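Local atomic coordinates of serine--tRNA ligase, cytoplasmic (Candida albicans, PDB entry 3QO8), a protein that attaches serine to tRNA(Ser) in two steps, first activating it with ATP to Ser-AMP and then transferring it to the acceptor end of the tRNA. Residues Val217-Ala222 against Gln249-Ala253; His255-Glu261 against Leu381-Ile387; Ala356-Gln361 against Cys413-Asn418. Where two conformers were deposited one is given. Numbering follows the deposited sequence.

Interaction 1: Val217-Ala222 against Gln249-Ala253; sequences VMAKTA and QPISA
Val217 and Met218 are helical, and the chain turns on through Thr221, with Thr221 N and Ala222 N both bonding Met218 O (2.9 Å each), before Ala222 becomes extended (psi 145°). Helical Gln249-Ser252 lies alongside; CA atoms are nearest at Thr221-Gln249 (6.2 Å) and Val217-Ala253 (7.3 Å). Gln249 (chi1 m, chi2 t) packs beside this turn: its OE1, hydrogen-bonded to Ala245 N, is 3.5 Å from Met218 CE, its NE2 4.1 Å from Ala222 CB, and its CB 4.1 Å from Thr221 CG2. Helix 248-252 starts at Glu248, which with Thr246 and Ser247 is assigned by similarity to serine binding in the class II core, and the Gln249 side chain lies about 4 Å from that of Thr246. Pro250 has its CA-to-CB bond directed away; its ring packs on Met213 of the same chain and on Phe179 of the second subunit. Ser252 (chi1 p) folds back on its own helix, OG donating to Gln249 O at 2.8 Å, while Thr221 (chi1 t) donates from OG1 to Ser252 OG, also at 2.8 Å, so the serine hydroxyl relays a two-bond chain. At Ala253, CB meets Val217 CG1 at 3.6 Å, and its carbonyl oxygen accepts from Arg171 of the second subunit.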
ATOM      1  N   VAL A 217      12.460   7.531  11.375  1.00 28.91           N
ATOM      2  CA  VAL A 217      12.263   8.607  10.412  1.00 25.49           C
ATOM      3  C   VAL A 217      10.844   9.180  10.508  1.00 29.87           C
ATOM      4  O   VAL A 217      10.646  10.400  10.464  1.00 27.52           O
ATOM      5  CB  VAL A 217      12.545   8.149   8.954  1.00 33.19           C
ATOM      6  CG1 VAL A 217      12.670   9.355   8.041  1.00 30.72           C
ATOM      7  CG2 VAL A 217      13.809   7.319   8.893  1.00 41.46           C
ATOM      8  N   MET A 218       9.855   8.303  10.638  1.00 26.98           N
ATOM      9  CA  MET A 218       8.470   8.761  10.729  1.00 28.03           C
ATOM     10  C   MET A 218       8.320   9.680  11.941  1.00 28.46           C
ATOM     11  O   MET A 218       7.675  10.732  11.878  1.00 29.42           O
ATOM     12  CB  MET A 218       7.507   7.565  10.822  1.00 29.44           C
ATOM     13  CG  MET A 218       6.037   7.955  11.006  1.00 25.85           C
ATOM     14  SD  MET A 218       5.325   8.865   9.610  1.00 28.39           S
ATOM     15  CE  MET A 218       4.900   7.479   8.545  1.00 25.17           C
ATOM     16  N   ALA A 219       8.952   9.289  13.039  1.00 31.05           N
ATOM     17  CA  ALA A 219       8.868  10.050  14.281  1.00 32.30           C
ATOM     18  C   ALA A 219       9.404  11.475  14.119  1.00 35.33           C
ATOM     19  O   ALA A 219       9.045  12.362  14.885  1.00 34.39           O
ATOM     20  CB  ALA A 219       9.599   9.314  15.400  1.00 28.27           C
ATOM     21  N   LYS A 220      10.240  11.710  13.110  1.00 28.36           N
ATOM     22  CA  LYS A 220      10.780  13.055  12.912  1.00 31.16           C
ATOM     23  C   LYS A 220       9.845  13.969  12.113  1.00 39.62           C
ATOM     24  O   LYS A 220      10.056  15.183  12.040  1.00 38.92           O
ATOM     25  CB  LYS A 220      12.161  13.014  12.256  1.00 32.05           C
ATOM     26  CG  LYS A 220      13.256  12.374  13.113  1.00 35.48           C
ATOM     27  CD  LYS A 220      14.634  12.747  12.580  1.00 46.67           C
ATOM     28  CE  LYS A 220      15.755  11.969  13.257  1.00 50.95           C
ATOM     29  NZ  LYS A 220      16.210  10.816  12.425  1.00 55.96           N
ATOM     30  N   THR A 221       8.807  13.405  11.516  1.00 32.71           N
ATOM     31  CA  THR A 221       7.937  14.246  10.709  1.00 36.98           C
ATOM     32  C   THR A 221       6.457  14.199  11.106  1.00 41.71           C
ATOM     33  O   THR A 221       5.705  15.116  10.783  1.00 46.81           O
ATOM     34  CB  THR A 221       8.130  13.984   9.199  1.00 36.57           C
ATOM     35  OG1 THR A 221       7.444  14.995   8.438  1.00 36.45           O
ATOM     36  CG2 THR A 221       7.654  12.582   8.816  1.00 24.78           C
ATOM     37  N   ALA A 222       6.053  13.153  11.822  1.00 32.42           N
ATOM     38  CA  ALA A 222       4.675  13.031  12.297  1.00 34.24           C
ATOM     39  C   ALA A 222       4.571  13.368  13.785  1.00 37.89           C
ATOM     40  O   ALA A 222       5.484  13.071  14.562  1.00 33.13           O
ATOM     41  CB  ALA A 222       4.146  11.626  12.038  1.00 33.71           C
ATOM     42  N   GLN A 249       4.845  12.672   4.296  1.00 16.15           N
ATOM     43  CA  GLN A 249       5.730  12.098   5.299  1.00 20.56           C
ATOM     44  C   GLN A 249       7.081  11.639   4.725  1.00 20.74           C
ATOM     45  O   GLN A 249       8.127  12.156   5.128  1.00 16.93           O
ATOM     46  CB  GLN A 249       5.003  11.015   6.096  1.00 22.19           C
ATOM     47  CG  GLN A 249       4.027  11.634   7.101  1.00 19.82           C
ATOM     48  CD  GLN A 249       2.878  10.711   7.497  1.00 23.73           C
ATOM     49  OE1 GLN A 249       2.654   9.665   6.889  1.00 19.47           O
ATOM     50  NE2 GLN A 249       2.140  11.109   8.525  1.00 24.96           N
ATOM     51  N   PRO A 250       7.073  10.695   3.764  1.00 14.83           N
ATOM     52  CA  PRO A 250       8.386  10.273   3.247  1.00 21.08           C
ATOM     53  C   PRO A 250       9.075  11.356   2.400  1.00 17.58           C
ATOM     54  O   PRO A 250      10.296  11.475   2.423  1.00 15.89           O
ATOM     55  CB  PRO A 250       8.065   9.018   2.400  1.00 13.56           C
ATOM     56  CG  PRO A 250       6.596   9.147   2.023  1.00 12.42           C
ATOM     57  CD  PRO A 250       5.956   9.900   3.217  1.00 14.83           C
ATOM     58  N   ILE A 251       8.304  12.154   1.676  1.00 15.27           N
ATOM     59  CA  ILE A 251       8.906  13.177   0.836  1.00 16.26           C
ATOM     60  C   ILE A 251       9.531  14.287   1.690  1.00 15.83           C
ATOM     61  O   ILE A 251      10.548  14.867   1.322  1.00 18.93           O
ATOM     62  CB  ILE A 251       7.888  13.729  -0.198  1.00 16.49           C
ATOM     63  CG1 ILE A 251       7.468  12.600  -1.152  1.00 15.75           C
ATOM     64  CG2 ILE A 251       8.488  14.936  -0.947  1.00 15.10           C
ATOM     65  CD1 ILE A 251       6.413  12.975  -2.221  1.00 13.48           C
ATOM     66  N   SER A 252       8.940  14.580   2.847  1.00 16.66           N
ATOM     67  CA  SER A 252       9.540  15.578   3.729  1.00 21.50           C
ATOM     68  C   SER A 252      10.916  15.089   4.201  1.00 23.20           C
ATOM     69  O   SER A 252      11.823  15.886   4.427  1.00 23.02           O
ATOM     70  CB  SER A 252       8.637  15.903   4.932  1.00 19.53           C
ATOM     71  OG  SER A 252       8.625  14.841   5.875  1.00 19.66           O
ATOM     72  N   ALA A 253      11.074  13.772   4.330  1.00 18.27           N
ATOM     73  CA  ALA A 253      12.350  13.212   4.782  1.00 18.16           C
ATOM     74  C   ALA A 253      13.326  12.963   3.633  1.00 23.75           C
ATOM     75  O   ALA A 253      14.462  12.562   3.866  1.00 21.86           O
ATOM     76  CB  ALA A 253      12.122  11.924   5.551  1.00 19.07           C
TER

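Interaction 2: His255-Glu261 against Leu381-Ile387; sequences HAGEWFE and LEIRCGI
A two-stranded parallel sheet within the class II catalytic core joins these segments, led in by a turn on each segment. His255-Glu258 form a type II beta turn, closed by Glu258 N to His255 O (3.0 Å), with Gly257 at positive phi (71°). Opposite it, Glu382, the first residue beyond a helix, has positive phi (54°) in a Schellman motif. Gly257 N donates to Leu381 O at 2.8 Å, tying the turn to that helix end. The register runs in step from Ala256-Leu381 to Glu261-Gly386, with bridges Trp259-Arg384 (CA-CA 4.5 Å) and Phe260-Cys385 (4.9 Å). Arg384 is bonded through both its amide and its carbonyl, in the parallel pattern: Arg384 N to Glu258 O, 3.0 Å, and Phe260 N to Arg384 O, 2.8 Å. Gly386 N then reaches Phe260 O at 2.8 Å.

On one face Trp259 (chi1 t) lies flat against Arg384 (chi1 m, chi2 t, chi3 p): guanidinium and indole planes are 13° apart, and Arg384 CZ stands 3.8 Å from the six-membered ring centroid, a cation-pi stack. Arg384 CB sits 3.7 Å from the five-membered ring centroid, and Trp259 NE1 donates to Gly386 O at 3.0 Å. On the other face Phe260 CE2 meets Ile383 CG2 at 3.7 Å. His255 ND1 donates to Glu258 OE1 (2.8 Å); Tyr271 engages His255 NE2, and Glu258 also salt-bridges Arg168 of the second subunit. Phe260 and Ile383 rest on Leu306 of strand 297-307, while Cys385 packs on Pro263 of helix 263-266.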
ATOM      1  N   HIS A 255      15.035  14.907   1.661  1.00 22.17           N
ATOM      2  CA  HIS A 255      16.274  15.688   1.740  1.00 20.38           C
ATOM      3  C   HIS A 255      16.807  15.827   3.163  1.00 21.21           C
ATOM      4  O   HIS A 255      17.623  16.710   3.429  1.00 26.13           O
ATOM      5  CB  HIS A 255      16.082  17.084   1.133  1.00 16.39           C
ATOM      6  CG  HIS A 255      15.879  17.075  -0.347  1.00 18.71           C
ATOM      7  ND1 HIS A 255      16.874  16.710  -1.230  1.00 25.85           N
ATOM      8  CD2 HIS A 255      14.800  17.387  -1.103  1.00 16.86           C
ATOM      9  CE1 HIS A 255      16.410  16.783  -2.465  1.00 24.39           C
ATOM     10  NE2 HIS A 255      15.156  17.195  -2.416  1.00 21.51           N
ATOM     11  N   ALA A 256      16.353  14.970   4.075  1.00 20.97           N
ATOM     12  CA  ALA A 256      16.870  14.984   5.445  1.00 22.02           C
ATOM     13  C   ALA A 256      18.398  14.946   5.442  1.00 26.64           C
ATOM     14  O   ALA A 256      19.006  14.171   4.686  1.00 22.98           O
ATOM     15  CB  ALA A 256      16.335  13.796   6.239  1.00 18.67           C
ATOM     16  N   GLY A 257      19.007  15.775   6.287  1.00 21.61           N
ATOM     17  CA  GLY A 257      20.450  15.800   6.461  1.00 24.57           C
ATOM     18  C   GLY A 257      21.191  16.378   5.276  1.00 26.35           C
ATOM     19  O   GLY A 257      22.397  16.199   5.153  1.00 31.45           O
ATOM     20  N   GLU A 258      20.472  17.063   4.391  1.00 24.17           N
ATOM     21  CA  GLU A 258      21.096  17.673   3.222  1.00 26.95           C
ATOM     22  C   GLU A 258      21.145  19.187   3.392  1.00 29.56           C
ATOM     23  O   GLU A 258      20.582  19.728   4.336  1.00 25.36           O
ATOM     24  CB  GLU A 258      20.381  17.258   1.928  1.00 20.71           C
ATOM     25  CG  GLU A 258      20.512  15.760   1.648  1.00 29.21           C
ATOM     26  CD  GLU A 258      19.718  15.299   0.431  1.00 32.71           C
ATOM     27  OE1 GLU A 258      19.468  16.114  -0.481  1.00 29.81           O
ATOM     28  OE2 GLU A 258      19.348  14.114   0.390  1.00 38.18           O
ATOM     29  N   TRP A 259      21.843  19.863   2.488  1.00 25.56           N
ATOM     30  CA  TRP A 259      22.151  21.274   2.665  1.00 19.79           C
ATOM     31  C   TRP A 259      22.031  21.966   1.325  1.00 26.11           C
ATOM     32  O   TRP A 259      22.797  21.676   0.409  1.00 27.86           O
ATOM     33  CB  TRP A 259      23.586  21.422   3.205  1.00 20.62           C
ATOM     34  CG  TRP A 259      23.933  22.807   3.706  1.00 22.39           C
ATOM     35  CD1 TRP A 259      23.327  23.986   3.364  1.00 25.81           C
ATOM     36  CD2 TRP A 259      24.963  23.148   4.648  1.00 21.56           C
ATOM     37  NE1 TRP A 259      23.922  25.034   4.027  1.00 23.61           N
ATOM     38  CE2 TRP A 259      24.924  24.546   4.825  1.00 23.54           C
ATOM     39  CE3 TRP A 259      25.916  22.406   5.352  1.00 21.39           C
ATOM     40  CZ2 TRP A 259      25.803  25.218   5.680  1.00 26.75           C
ATOM     41  CZ3 TRP A 259      26.782  23.076   6.202  1.00 22.22           C
ATOM     42  CH2 TRP A 259      26.728  24.462   6.352  1.00 22.92           C
ATOM     43  N   PHE A 260      21.055  22.862   1.199  1.00 23.25           N
ATOM     44  CA  PHE A 260      20.936  23.680   0.008  1.00 27.02           C
ATOM     45  C   PHE A 260      21.799  24.920   0.216  1.00 30.03           C
ATOM     46  O   PHE A 260      21.321  25.959   0.663  1.00 29.76           O
ATOM     47  CB  PHE A 260      19.465  24.023  -0.265  1.00 22.21           C
ATOM     48  CG  PHE A 260      18.619  22.813  -0.576  1.00 23.88           C
ATOM     49  CD1 PHE A 260      18.567  22.300  -1.864  1.00 24.30           C
ATOM     50  CD2 PHE A 260      17.905  22.171   0.425  1.00 23.79           C
ATOM     51  CE1 PHE A 260      17.794  21.182  -2.153  1.00 24.69           C
ATOM     52  CE2 PHE A 260      17.134  21.053   0.143  1.00 25.75           C
ATOM     53  CZ  PHE A 260      17.078  20.562  -1.145  1.00 21.92           C
ATOM     54  N   GLU A 261      23.089  24.785  -0.082  1.00 29.43           N
ATOM     55  CA  GLU A 261      24.062  25.803   0.291  1.00 34.86           C
ATOM     56  C   GLU A 261      24.104  26.976  -0.686  1.00 35.65           C
ATOM     57  O   GLU A 261      24.677  28.021  -0.381  1.00 37.83           O
ATOM     58  CB  GLU A 261      25.454  25.184   0.481  1.00 34.73           C
ATOM     59  CG  GLU A 261      26.308  25.136  -0.773  1.00 39.24           C
ATOM     60  CD  GLU A 261      25.863  24.094  -1.778  1.00 43.92           C
ATOM     61  OE1 GLU A 261      24.926  23.320  -1.490  1.00 41.93           O
ATOM     62  OE2 GLU A 261      26.466  24.047  -2.868  1.00 55.72           O
ATOM     63  N   LEU A 381      14.590  17.444  10.658  1.00 19.32           N
ATOM     64  CA  LEU A 381      15.193  16.597   9.626  1.00 21.26           C
ATOM     65  C   LEU A 381      16.561  17.115   9.174  1.00 20.58           C
ATOM     66  O   LEU A 381      17.222  16.501   8.332  1.00 21.42           O
ATOM     67  CB  LEU A 381      14.234  16.506   8.441  1.00 17.33           C
ATOM     68  CG  LEU A 381      12.949  15.732   8.755  1.00 20.48           C
ATOM     69  CD1 LEU A 381      11.815  16.112   7.791  1.00 18.80           C
ATOM     70  CD2 LEU A 381      13.220  14.224   8.725  1.00 22.13           C
ATOM     71  N   GLU A 382      16.973  18.244   9.744  1.00 23.35           N
ATOM     72  CA  GLU A 382      18.249  18.881   9.411  0.52 27.47           C
ATOM     73  C   GLU A 382      18.393  19.140   7.916  1.00 28.04           C
ATOM     74  O   GLU A 382      19.316  18.632   7.268  1.00 28.58           O
ATOM     75  CB  GLU A 382      19.431  18.052   9.931  0.52 27.52           C
ATOM     76  CG  GLU A 382      19.437  17.858  11.442  0.52 32.35           C
ATOM     77  CD  GLU A 382      19.791  19.123  12.208  0.52 37.88           C
ATOM     78  OE1 GLU A 382      20.210  20.114  11.575  0.52 43.23           O
ATOM     79  OE2 GLU A 382      19.658  19.122  13.450  0.52 42.43           O
ATOM     80  N   ILE A 383      17.474  19.930   7.371  1.00 24.61           N
ATOM     81  CA  ILE A 383      17.545  20.324   5.971  1.00 23.60           C
ATOM     82  C   ILE A 383      17.954  21.789   5.900  1.00 22.17           C
ATOM     83  O   ILE A 383      17.123  22.691   6.013  1.00 24.46           O
ATOM     84  CB  ILE A 383      16.216  20.093   5.239  1.00 19.52           C
ATOM     85  CG1 ILE A 383      15.730  18.662   5.477  1.00 19.01           C
ATOM     86  CG2 ILE A 383      16.375  20.388   3.740  1.00 17.65           C
ATOM     87  CD1 ILE A 383      14.342  18.371   4.863  1.00 21.15           C
ATOM     88  N   ARG A 384      19.251  22.022   5.732  1.00 27.30           N
ATOM     89  CA  ARG A 384      19.800  23.363   5.874  1.00 28.27           C
ATOM     90  C   ARG A 384      19.667  24.210   4.615  1.00 26.99           C
ATOM     91  O   ARG A 384      19.632  23.698   3.494  1.00 22.40           O
ATOM     92  CB  ARG A 384      21.267  23.315   6.336  1.00 24.95           C
ATOM     93  CG  ARG A 384      21.445  22.632   7.676  1.00 26.90           C
ATOM     94  CD  ARG A 384      22.888  22.687   8.164  1.00 34.71           C
ATOM     95  NE  ARG A 384      23.337  24.058   8.379  1.00 39.96           N
ATOM     96  CZ  ARG A 384      24.447  24.384   9.035  1.00 36.85           C
ATOM     97  NH1 ARG A 384      25.219  23.431   9.554  1.00 38.12           N
ATOM     98  NH2 ARG A 384      24.784  25.660   9.174  1.00 34.94           N
ATOM     99  N   CYS A 385      19.604  25.516   4.829  1.00 26.21           N
ATOM    100  CA  CYS A 385      19.471  26.478   3.754  1.00 31.72           C
ATOM    101  C   CYS A 385      20.526  27.575   3.878  1.00 32.82           C
ATOM    102  O   CYS A 385      20.582  28.282   4.883  1.00 33.70           O
ATOM    103  CB  CYS A 385      18.082  27.109   3.794  1.00 27.85           C
ATOM    104  SG  CYS A 385      17.756  28.226   2.425  1.00 32.08           S
ATOM    105  N   GLY A 386      21.353  27.709   2.849  1.00 34.10           N
ATOM    106  CA  GLY A 386      22.329  28.781   2.759  1.00 34.94           C
ATOM    107  C   GLY A 386      23.348  28.862   3.884  1.00 46.67           C
ATOM    108  O   GLY A 386      23.496  27.927   4.685  1.00 39.24           O
ATOM    109  N   ILE A 387      24.050  29.997   3.915  1.00 59.25           N
ATOM    110  CA  ILE A 387      25.058  30.337   4.925  1.00 69.29           C
ATOM    111  C   ILE A 387      25.648  29.136   5.652  1.00 74.22           C
ATOM    112  O   ILE A 387      26.865  29.025   5.793  1.00 80.88           O
ATOM    113  CB  ILE A 387      24.512  31.357   5.958  1.00104.08           C
ATOM    114  CG1 ILE A 387      25.626  31.828   6.895  1.00103.06           C
ATOM    115  CG2 ILE A 387      23.354  30.761   6.749  1.00104.24           C
ATOM    116  CD1 ILE A 387      25.175  32.854   7.913  1.00103.88           C
TER

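Interaction 3: Ala356-Gln361 against Cys413-Asn418; sequences AWFPFQ and CCILEN
Phe358, the last residue of a sheet strand, lays its ring against the helix Cys413-Asn418, filling the hollow bounded by Cys413, Cys414 and Glu417. Strand 356-358 and the helix cross at 51°, with axes 8.1 Å apart at closest, and the nearest CA pair is Phe358-Cys414 (5.9 Å). With chi1 near -81° and chi2 near 64°, the Phe358 ring presents a face to Cys414 CA, 4.0 Å from its centroid, a CH-pi contact; CZ meets Cys414 CB at 3.6 Å and CE2 meets Cys413 CB at 3.7 Å. Cys414 SG is 4.4 Å from the centroid, obliquely, and 3.6 Å from Ala356 CB. Pro359 is the next bump, its CD 3.7 Å from Glu417 CB and its CG 3.3 Å from Asn418 OD1.

Polar bonds fix the fit along the end of the strand and the residues with helical backbone angles, 359-361. Asn418 ND2 donates to Trp357 O (2.9 Å) and back to Cys414 O (3.1 Å). Glu417 (chi1 m, chi2 t) reaches out to take Phe360 N on OE1 at 3.0 Å and Gln361 NE2 on OE2 at 2.9 Å.

Helix 408-419 is the helix of class II motif 3, and strand 350-358 belongs to the catalytic sheet. Leu367 of strand 363-372 packs on Ala356, Phe358 and Cys414, while the backbone N of His154, at the start of helix 154-160, hydrogen-bonds to Glu417 OE2.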
ATOM      1  N   ALA A 356     -14.807  21.715  -1.686  1.00 19.16           N
ATOM      2  CA  ALA A 356     -15.550  21.727  -2.938  1.00 14.32           C
ATOM      3  C   ALA A 356     -17.024  21.510  -2.643  1.00 16.24           C
ATOM      4  O   ALA A 356     -17.379  20.884  -1.647  1.00 18.45           O
ATOM      5  CB  ALA A 356     -15.044  20.631  -3.875  1.00 12.88           C
ATOM      6  N   TRP A 357     -17.874  22.028  -3.521  1.00 19.87           N
ATOM      7  CA  TRP A 357     -19.309  21.893  -3.353  1.00 17.18           C
ATOM      8  C   TRP A 357     -19.787  20.500  -3.739  1.00 17.78           C
ATOM      9  O   TRP A 357     -19.534  20.035  -4.845  1.00 18.07           O
ATOM     10  CB  TRP A 357     -20.036  22.949  -4.194  1.00 15.92           C
ATOM     11  CG  TRP A 357     -21.543  22.928  -4.053  1.00 17.01           C
ATOM     12  CD1 TRP A 357     -22.461  22.558  -5.005  1.00 15.17           C
ATOM     13  CD2 TRP A 357     -22.299  23.306  -2.893  1.00 21.95           C
ATOM     14  NE1 TRP A 357     -23.747  22.690  -4.499  1.00 17.68           N
ATOM     15  CE2 TRP A 357     -23.668  23.147  -3.209  1.00 21.32           C
ATOM     16  CE3 TRP A 357     -21.951  23.774  -1.619  1.00 22.64           C
ATOM     17  CZ2 TRP A 357     -24.683  23.431  -2.294  1.00 22.83           C
ATOM     18  CZ3 TRP A 357     -22.959  24.062  -0.716  1.00 26.43           C
ATOM     19  CH2 TRP A 357     -24.310  23.893  -1.058  1.00 23.83           C
ATOM     20  N   PHE A 358     -20.477  19.838  -2.816  1.00 17.16           N
ATOM     21  CA  PHE A 358     -21.128  18.569  -3.095  1.00 18.76           C
ATOM     22  C   PHE A 358     -22.640  18.844  -3.176  1.00 18.41           C
ATOM     23  O   PHE A 358     -23.296  19.024  -2.148  1.00 15.72           O
ATOM     24  CB  PHE A 358     -20.817  17.557  -1.977  1.00 25.43           C
ATOM     25  CG  PHE A 358     -19.461  16.875  -2.105  1.00 23.56           C
ATOM     26  CD1 PHE A 358     -18.276  17.602  -2.013  1.00 22.55           C
ATOM     27  CD2 PHE A 358     -19.381  15.503  -2.294  1.00 19.44           C
ATOM     28  CE1 PHE A 358     -17.027  16.969  -2.124  1.00 19.90           C
ATOM     29  CE2 PHE A 358     -18.152  14.863  -2.411  1.00 18.26           C
ATOM     30  CZ  PHE A 358     -16.962  15.598  -2.331  1.00 13.14           C
ATOM     31  N   PRO A 359     -23.197  18.888  -4.397  1.00 17.31           N
ATOM     32  CA  PRO A 359     -24.576  19.393  -4.509  1.00 17.27           C
ATOM     33  C   PRO A 359     -25.639  18.464  -3.933  1.00 22.33           C
ATOM     34  O   PRO A 359     -26.695  18.963  -3.564  1.00 23.87           O
ATOM     35  CB  PRO A 359     -24.769  19.585  -6.015  1.00 17.29           C
ATOM     36  CG  PRO A 359     -23.786  18.616  -6.648  1.00 20.61           C
ATOM     37  CD  PRO A 359     -22.596  18.603  -5.716  1.00 15.56           C
ATOM     38  N   PHE A 360     -25.392  17.156  -3.850  1.00 23.14           N
ATOM     39  CA  PHE A 360     -26.395  16.297  -3.245  1.00 17.93           C
ATOM     40  C   PHE A 360     -26.410  16.553  -1.746  1.00 28.09           C
ATOM     41  O   PHE A 360     -27.460  16.698  -1.147  1.00 26.07           O
ATOM     42  CB  PHE A 360     -26.146  14.803  -3.491  1.00 20.71           C
ATOM     43  CG  PHE A 360     -27.108  13.922  -2.734  1.00 19.26           C
ATOM     44  CD1 PHE A 360     -28.360  13.643  -3.252  1.00 22.59           C
ATOM     45  CD2 PHE A 360     -26.782  13.431  -1.480  1.00 22.09           C
ATOM     46  CE1 PHE A 360     -29.271  12.857  -2.538  1.00 28.28           C
ATOM     47  CE2 PHE A 360     -27.681  12.645  -0.760  1.00 26.79           C
ATOM     48  CZ  PHE A 360     -28.934  12.361  -1.297  1.00 26.51           C
ATOM     49  N   GLN A 361     -25.224  16.583  -1.158  1.00 32.36           N
ATOM     50  CA  GLN A 361     -25.050  16.836   0.265  1.00 35.41           C
ATOM     51  C   GLN A 361     -25.499  18.257   0.561  1.00 36.05           C
ATOM     52  O   GLN A 361     -25.886  18.584   1.675  1.00 43.23           O
ATOM     53  CB  GLN A 361     -23.564  16.689   0.615  1.00 27.44           C
ATOM     54  CG  GLN A 361     -22.876  15.464  -0.039  1.00 37.21           C
ATOM     55  CD  GLN A 361     -23.213  14.164   0.677  1.00 40.42           C
ATOM     56  OE1 GLN A 361     -23.306  14.133   1.906  1.00 42.88           O
ATOM     57  NE2 GLN A 361     -23.421  13.090  -0.089  1.00 27.36           N
ATOM     58  N   CYS A 413     -15.587  11.419  -5.766  1.00 12.80           N
ATOM     59  CA  CYS A 413     -16.897  11.664  -5.144  1.00 14.94           C
ATOM     60  C   CYS A 413     -17.491  13.016  -5.555  1.00 17.38           C
ATOM     61  O   CYS A 413     -18.680  13.124  -5.844  1.00 12.58           O
ATOM     62  CB  CYS A 413     -16.797  11.585  -3.622  1.00 14.14           C
ATOM     63  SG  CYS A 413     -16.345   9.940  -3.027  1.00 16.82           S
ATOM     64  N   CYS A 414     -16.658  14.046  -5.603  1.00 16.86           N
ATOM     65  CA  CYS A 414     -17.134  15.383  -5.984  1.00 14.62           C
ATOM     66  C   CYS A 414     -17.556  15.437  -7.456  1.00 17.11           C
ATOM     67  O   CYS A 414     -18.587  16.035  -7.822  1.00 15.69           O
ATOM     68  CB  CYS A 414     -16.045  16.422  -5.729  1.00 13.03           C
ATOM     69  SG  CYS A 414     -16.640  18.110  -5.918  1.00 17.60           S
ATOM     70  N   ILE A 415     -16.745  14.814  -8.303  1.00 16.50           N
ATOM     71  CA  ILE A 415     -17.074  14.682  -9.712  1.00 12.73           C
ATOM     72  C   ILE A 415     -18.409  13.970  -9.901  1.00 13.06           C
ATOM     73  O   ILE A 415     -19.267  14.422 -10.669  1.00 15.87           O
ATOM     74  CB  ILE A 415     -15.952  13.918 -10.464  1.00 14.79           C
ATOM     75  CG1 ILE A 415     -14.706  14.818 -10.568  1.00 17.97           C
ATOM     76  CG2 ILE A 415     -16.444  13.470 -11.848  1.00 16.55           C
ATOM     77  CD1 ILE A 415     -13.457  14.115 -11.026  1.00 15.43           C
ATOM     78  N   LEU A 416     -18.577  12.845  -9.221  1.00 13.07           N
ATOM     79  CA  LEU A 416     -19.814  12.075  -9.349  1.00 16.38           C
ATOM     80  C   LEU A 416     -21.040  12.940  -9.071  1.00 16.47           C
ATOM     81  O   LEU A 416     -22.022  12.900  -9.823  1.00 20.44           O
ATOM     82  CB  LEU A 416     -19.809  10.879  -8.408  1.00 14.79           C
ATOM     83  CG  LEU A 416     -18.744   9.808  -8.715  1.00 23.04           C
ATOM     84  CD1 LEU A 416     -18.732   8.734  -7.652  1.00 18.01           C
ATOM     85  CD2 LEU A 416     -18.965   9.187 -10.082  1.00 25.55           C
ATOM     86  N   GLU A 417     -21.018  13.715  -7.991  1.00 16.76           N
ATOM     87  CA  GLU A 417     -22.228  14.480  -7.673  1.00 19.06           C
ATOM     88  C   GLU A 417     -22.430  15.618  -8.666  1.00 22.66           C
ATOM     89  O   GLU A 417     -23.561  15.946  -9.014  1.00 20.29           O
ATOM     90  CB  GLU A 417     -22.248  14.977  -6.220  1.00 17.44           C
ATOM     91  CG  GLU A 417     -22.259  13.834  -5.205  1.00 20.12           C
ATOM     92  CD  GLU A 417     -22.667  14.264  -3.806  1.00 21.38           C
ATOM     93  OE1 GLU A 417     -22.954  15.462  -3.590  1.00 18.73           O
ATOM     94  OE2 GLU A 417     -22.715  13.385  -2.922  1.00 17.88           O
ATOM     95  N   ASN A 418     -21.334  16.190  -9.159  1.00 15.72           N
ATOM     96  CA  ASN A 418     -21.435  17.346 -10.058  1.00 18.94           C
ATOM     97  C   ASN A 418     -21.553  17.025 -11.556  1.00 19.96           C
ATOM     98  O   ASN A 418     -21.844  17.906 -12.357  1.00 18.80           O
ATOM     99  CB  ASN A 418     -20.270  18.313  -9.815  1.00 20.74           C
ATOM    100  CG  ASN A 418     -20.473  19.157  -8.567  1.00 21.68           C
ATOM    101  OD1 ASN A 418     -21.383  19.984  -8.519  1.00 20.68           O
ATOM    102  ND2 ASN A 418     -19.621  18.956  -7.550  1.00 17.63           N
TER

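In the fold
Interactions 1 and 2 are neighbours, their centres 15 Å apart, and they meet at Leu381: its CD1 lies 3.4 Å from Ser252 O and its CD2 3.9 Å from Lys220 CB. Helix 248-252 leads on into strand 259-260, and both contacts touch the second subunit, so they belong to the dimer side of the core. Interaction 3 stands apart, its centre 33 Å from that of interaction 1; it is 42 Å from that of interaction 2, on the opposite side of the chain's centre. A bound seryl-sulfamoyl-adenosine comes within about 7 Å of the Gln249 side chain and one within about 13 Å of that of Leu381; at interaction 3 a bound copy is about 8 Å from the Cys413 side chain.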